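Local coordinates for D-3-phosphoglycerate dehydrogenase oxidoreductase protein (Ralstonia solanacearum, PDB 3GG9) that probably oxidises 3-phosphoglycerate with NAD as cofactor, as a member of the D-isomer specific 2-hydroxyacid dehydrogenase family, at residues S251-V256 with V277-P282. Residues are numbered along the deposited sequence; the frame is centred on the assembly and turned at random. Where two conformers were deposited one is given.
Sequences SRAELV and VFETEP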
ATOM      1  N   SER A 251      -2.446   4.903 -15.497  1.00 25.47           N
ATOM      2  CA  SER A 251      -2.687   5.947 -16.495  1.00 24.58           C
ATOM      3  C   SER A 251      -3.938   5.680 -17.330  1.00 28.73           C
ATOM      4  O   SER A 251      -5.033   6.173 -17.005  1.00 28.86           O
ATOM      5  CB  SER A 251      -1.460   6.135 -17.379  1.00 23.98           C
ATOM      6  OG  SER A 251      -0.405   6.802 -16.683  1.00 27.87           O
ATOM      7  N   ARG A 252      -3.762   4.936 -18.421  1.00 22.62           N
ATOM      8  CA  ARG A 252      -4.878   4.513 -19.268  0.50 25.81           C
ATOM      9  C   ARG A 252      -4.591   3.093 -19.754  1.00 23.18           C
ATOM     10  O   ARG A 252      -3.438   2.753 -20.051  1.00 24.48           O
ATOM     11  CB  ARG A 252      -5.070   5.451 -20.476  0.50 26.30           C
ATOM     12  CG  ARG A 252      -5.655   6.858 -20.194  0.50 26.25           C
ATOM     13  CD  ARG A 252      -7.110   6.847 -19.701  0.50 30.20           C
ATOM     14  NE  ARG A 252      -8.027   6.188 -20.635  0.50 35.24           N
ATOM     15  CZ  ARG A 252      -8.661   6.789 -21.646  0.50 38.84           C
ATOM     16  NH1 ARG A 252      -8.486   8.084 -21.881  0.50 31.98           N
ATOM     17  NH2 ARG A 252      -9.476   6.086 -22.435  0.50 30.80           N
ATOM     18  N   ALA A 253      -5.633   2.256 -19.817  1.00 22.98           N
ATOM     19  CA  ALA A 253      -5.476   0.847 -20.253  1.00 28.44           C
ATOM     20  C   ALA A 253      -4.971   0.673 -21.691  1.00 28.09           C
ATOM     21  O   ALA A 253      -4.210  -0.256 -22.004  1.00 29.96           O
ATOM     22  CB  ALA A 253      -6.797   0.100 -20.077  1.00 24.94           C
ATOM     23  N   GLU A 254      -5.362   1.597 -22.550  1.00 28.10           N
ATOM     24  CA  GLU A 254      -5.121   1.503 -23.982  1.00 30.07           C
ATOM     25  C   GLU A 254      -3.696   1.910 -24.369  1.00 30.49           C
ATOM     26  O   GLU A 254      -3.304   1.788 -25.534  1.00 31.57           O
ATOM     27  CB  GLU A 254      -6.161   2.342 -24.741  1.00 32.78           C
ATOM     28  CG  GLU A 254      -7.619   1.899 -24.529  1.00 36.33           C
ATOM     29  CD  GLU A 254      -8.358   2.630 -23.389  1.00 46.96           C
ATOM     30  OE1 GLU A 254      -9.606   2.567 -23.394  1.00 43.17           O
ATOM     31  OE2 GLU A 254      -7.720   3.248 -22.489  1.00 34.37           O
ATOM     32  N   LEU A 255      -2.918   2.374 -23.392  1.00 26.07           N
ATOM     33  CA  LEU A 255      -1.467   2.502 -23.564  1.00 29.78           C
ATOM     34  C   LEU A 255      -0.773   1.172 -23.850  1.00 27.09           C
ATOM     35  O   LEU A 255       0.277   1.154 -24.471  1.00 26.39           O
ATOM     36  CB  LEU A 255      -0.818   3.126 -22.336  1.00 23.47           C
ATOM     37  CG  LEU A 255      -1.200   4.564 -21.982  1.00 29.78           C
ATOM     38  CD1 LEU A 255      -0.546   4.975 -20.672  1.00 23.52           C
ATOM     39  CD2 LEU A 255      -0.807   5.524 -23.080  1.00 30.18           C
ATOM     40  N   VAL A 256      -1.343   0.073 -23.360  1.00 27.46           N
ATOM     41  CA  VAL A 256      -0.842  -1.266 -23.657  1.00 29.93           C
ATOM     42  C   VAL A 256      -1.735  -1.826 -24.750  1.00 31.99           C
ATOM     43  O   VAL A 256      -2.951  -1.673 -24.687  1.00 34.22           O
ATOM     44  CB  VAL A 256      -0.902  -2.205 -22.426  1.00 33.57           C
ATOM     45  CG1 VAL A 256      -0.290  -3.579 -22.735  1.00 22.78           C
ATOM     46  CG2 VAL A 256      -0.186  -1.579 -21.233  1.00 22.83           C
ATOM     47  N   VAL A 277      -6.830   1.048 -14.047  1.00 25.70           N
ATOM     48  CA  VAL A 277      -7.590   1.539 -15.185  1.00 22.05           C
ATOM     49  C   VAL A 277      -7.918   0.384 -16.123  1.00 29.04           C
ATOM     50  O   VAL A 277      -7.090  -0.509 -16.330  1.00 24.45           O
ATOM     51  CB  VAL A 277      -6.807   2.640 -15.981  1.00 29.17           C
ATOM     52  CG1 VAL A 277      -6.730   3.924 -15.178  1.00 24.82           C
ATOM     53  CG2 VAL A 277      -5.387   2.144 -16.372  1.00 27.01           C
ATOM     54  N   PHE A 278      -9.124   0.420 -16.671  1.00 23.63           N
ATOM     55  CA  PHE A 278      -9.612  -0.608 -17.588  1.00 26.90           C
ATOM     56  C   PHE A 278     -10.141   0.026 -18.877  1.00 31.36           C
ATOM     57  O   PHE A 278     -10.516   1.199 -18.876  1.00 33.69           O
ATOM     58  CB  PHE A 278     -10.744  -1.382 -16.922  1.00 25.77           C
ATOM     59  CG  PHE A 278     -10.316  -2.187 -15.725  1.00 33.79           C
ATOM     60  CD1 PHE A 278     -10.028  -3.551 -15.855  1.00 34.70           C
ATOM     61  CD2 PHE A 278     -10.220  -1.598 -14.464  1.00 33.34           C
ATOM     62  CE1 PHE A 278      -9.650  -4.308 -14.755  1.00 34.62           C
ATOM     63  CE2 PHE A 278      -9.821  -2.343 -13.350  1.00 38.16           C
ATOM     64  CZ  PHE A 278      -9.558  -3.705 -13.493  1.00 36.59           C
ATOM     65  N   GLU A 279     -10.198  -0.754 -19.964  1.00 29.41           N
ATOM     66  CA  GLU A 279     -10.719  -0.254 -21.248  1.00 28.79           C
ATOM     67  C   GLU A 279     -12.189   0.131 -21.151  1.00 31.69           C
ATOM     68  O   GLU A 279     -12.635   1.099 -21.761  1.00 28.87           O
ATOM     69  CB  GLU A 279     -10.558  -1.288 -22.362  1.00 32.88           C
ATOM     70  CG  GLU A 279      -9.136  -1.537 -22.807  1.00 38.90           C
ATOM     71  CD  GLU A 279      -8.460  -2.597 -21.978  1.00 54.72           C
ATOM     72  OE1 GLU A 279      -9.120  -3.157 -21.069  1.00 54.20           O
ATOM     73  OE2 GLU A 279      -7.272  -2.876 -22.239  1.00 63.17           O
ATOM     74  N   THR A 280     -12.936  -0.651 -20.384  1.00 25.91           N
ATOM     75  CA  THR A 280     -14.336  -0.383 -20.144  1.00 27.11           C
ATOM     76  C   THR A 280     -14.516  -0.241 -18.643  1.00 30.05           C
ATOM     77  O   THR A 280     -14.021  -1.067 -17.884  1.00 34.80           O
ATOM     78  CB  THR A 280     -15.206  -1.547 -20.684  1.00 25.90           C
ATOM     79  OG1 THR A 280     -15.093  -1.589 -22.113  1.00 35.74           O
ATOM     80  CG2 THR A 280     -16.658  -1.369 -20.313  1.00 32.65           C
ATOM     81  N   GLU A 281     -15.196   0.822 -18.226  1.00 25.61           N
ATOM     82  CA  GLU A 281     -15.488   1.092 -16.827  1.00 28.59           C
ATOM     83  C   GLU A 281     -16.934   1.604 -16.798  1.00 29.89           C
ATOM     84  O   GLU A 281     -17.347   2.301 -17.724  1.00 31.10           O
ATOM     85  CB  GLU A 281     -14.501   2.137 -16.262  1.00 23.72           C
ATOM     86  CG  GLU A 281     -13.039   1.622 -16.133  1.00 23.23           C
ATOM     87  CD  GLU A 281     -12.019   2.723 -15.831  1.00 32.11           C
ATOM     88  OE1 GLU A 281     -12.423   3.843 -15.498  1.00 30.56           O
ATOM     89  OE2 GLU A 281     -10.807   2.470 -15.929  1.00 33.06           O
ATOM     90  N   PRO A 282     -17.728   1.237 -15.768  1.00 30.67           N
ATOM     91  CA  PRO A 282     -17.415   0.370 -14.640  1.00 30.53           C
ATOM     92  C   PRO A 282     -17.364  -1.117 -14.995  1.00 31.65           C
ATOM     93  O   PRO A 282     -17.949  -1.555 -15.994  1.00 30.19           O
ATOM     94  CB  PRO A 282     -18.550   0.646 -13.651  1.00 30.18           C
ATOM     95  CG  PRO A 282     -19.628   1.207 -14.431  1.00 24.03           C
ATOM     96  CD  PRO A 282     -19.092   1.785 -15.678  1.00 26.28           C
TER
HETATM   97  O   HOH W   1      -8.461   3.206 -19.557  1.00 32.29           O
HETATM   98  O   HOH W   2     -11.262   3.669 -21.523  1.00 55.51           O
HETATM   99  O   HOH W   3      -5.381  -2.235 -23.800  1.00 44.41           O
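A253 and V277 bring together two loops at the C-terminal ends of neighbouring parallel strands, 246-249 and 272-275, in the Rossmann-type NAD-binding domain, where cofactor and active-site loops gather in this family. The apolar contact is chiefly V277 and A253 side chains against main-chain atoms. The two methyls of V277 lie along the backbone of 251-253: CG1 meets the carbonyl of S251, 3.4 Å from its O, while CG2 lies 3.5 Å from A253 N. In turn the methyl of A253 presses on the peptide linking F278 to E279, CB being 3.5 Å from E279 N. E279 bends at chi2 (87°) and brings its carboxylate back beside that methyl. E254 and E279 run past each other in opposite directions, CG by CG and E254 OE1 3.7 Å from E279 CA, with their carboxylate planes 78° apart.

No direct hydrogen bond crosses the interface; water supplies the polar links. Water 1 accepts from A253 N and, in the guanidinium plane, from R252 NE, and lies within donating distance of E254 OE2 and F278 O, 3.0 Å from each. Water 2 similarly joins R252 NH2 and E254 OE1 to E279 O, and water 3 lies between V256 O and E279 OE2. R252 NH2 and E254 OE2 form a salt bridge at 3.3 Å, its hydrogen bond weak and strongly bent.

Beyond the interface, E279 OE1 is hydrogen-bonded to a glycerol, probably from the crystallisation liquor, S251 OG to V221 O and E281 OE1 to H300 ND1; W138 of the second subunit packs on F278. E281 OE2 braces 277-282, accepting a hydrogen bond from F278 N through its anti lone pair at 2.8 Å, nearly straight at 175°.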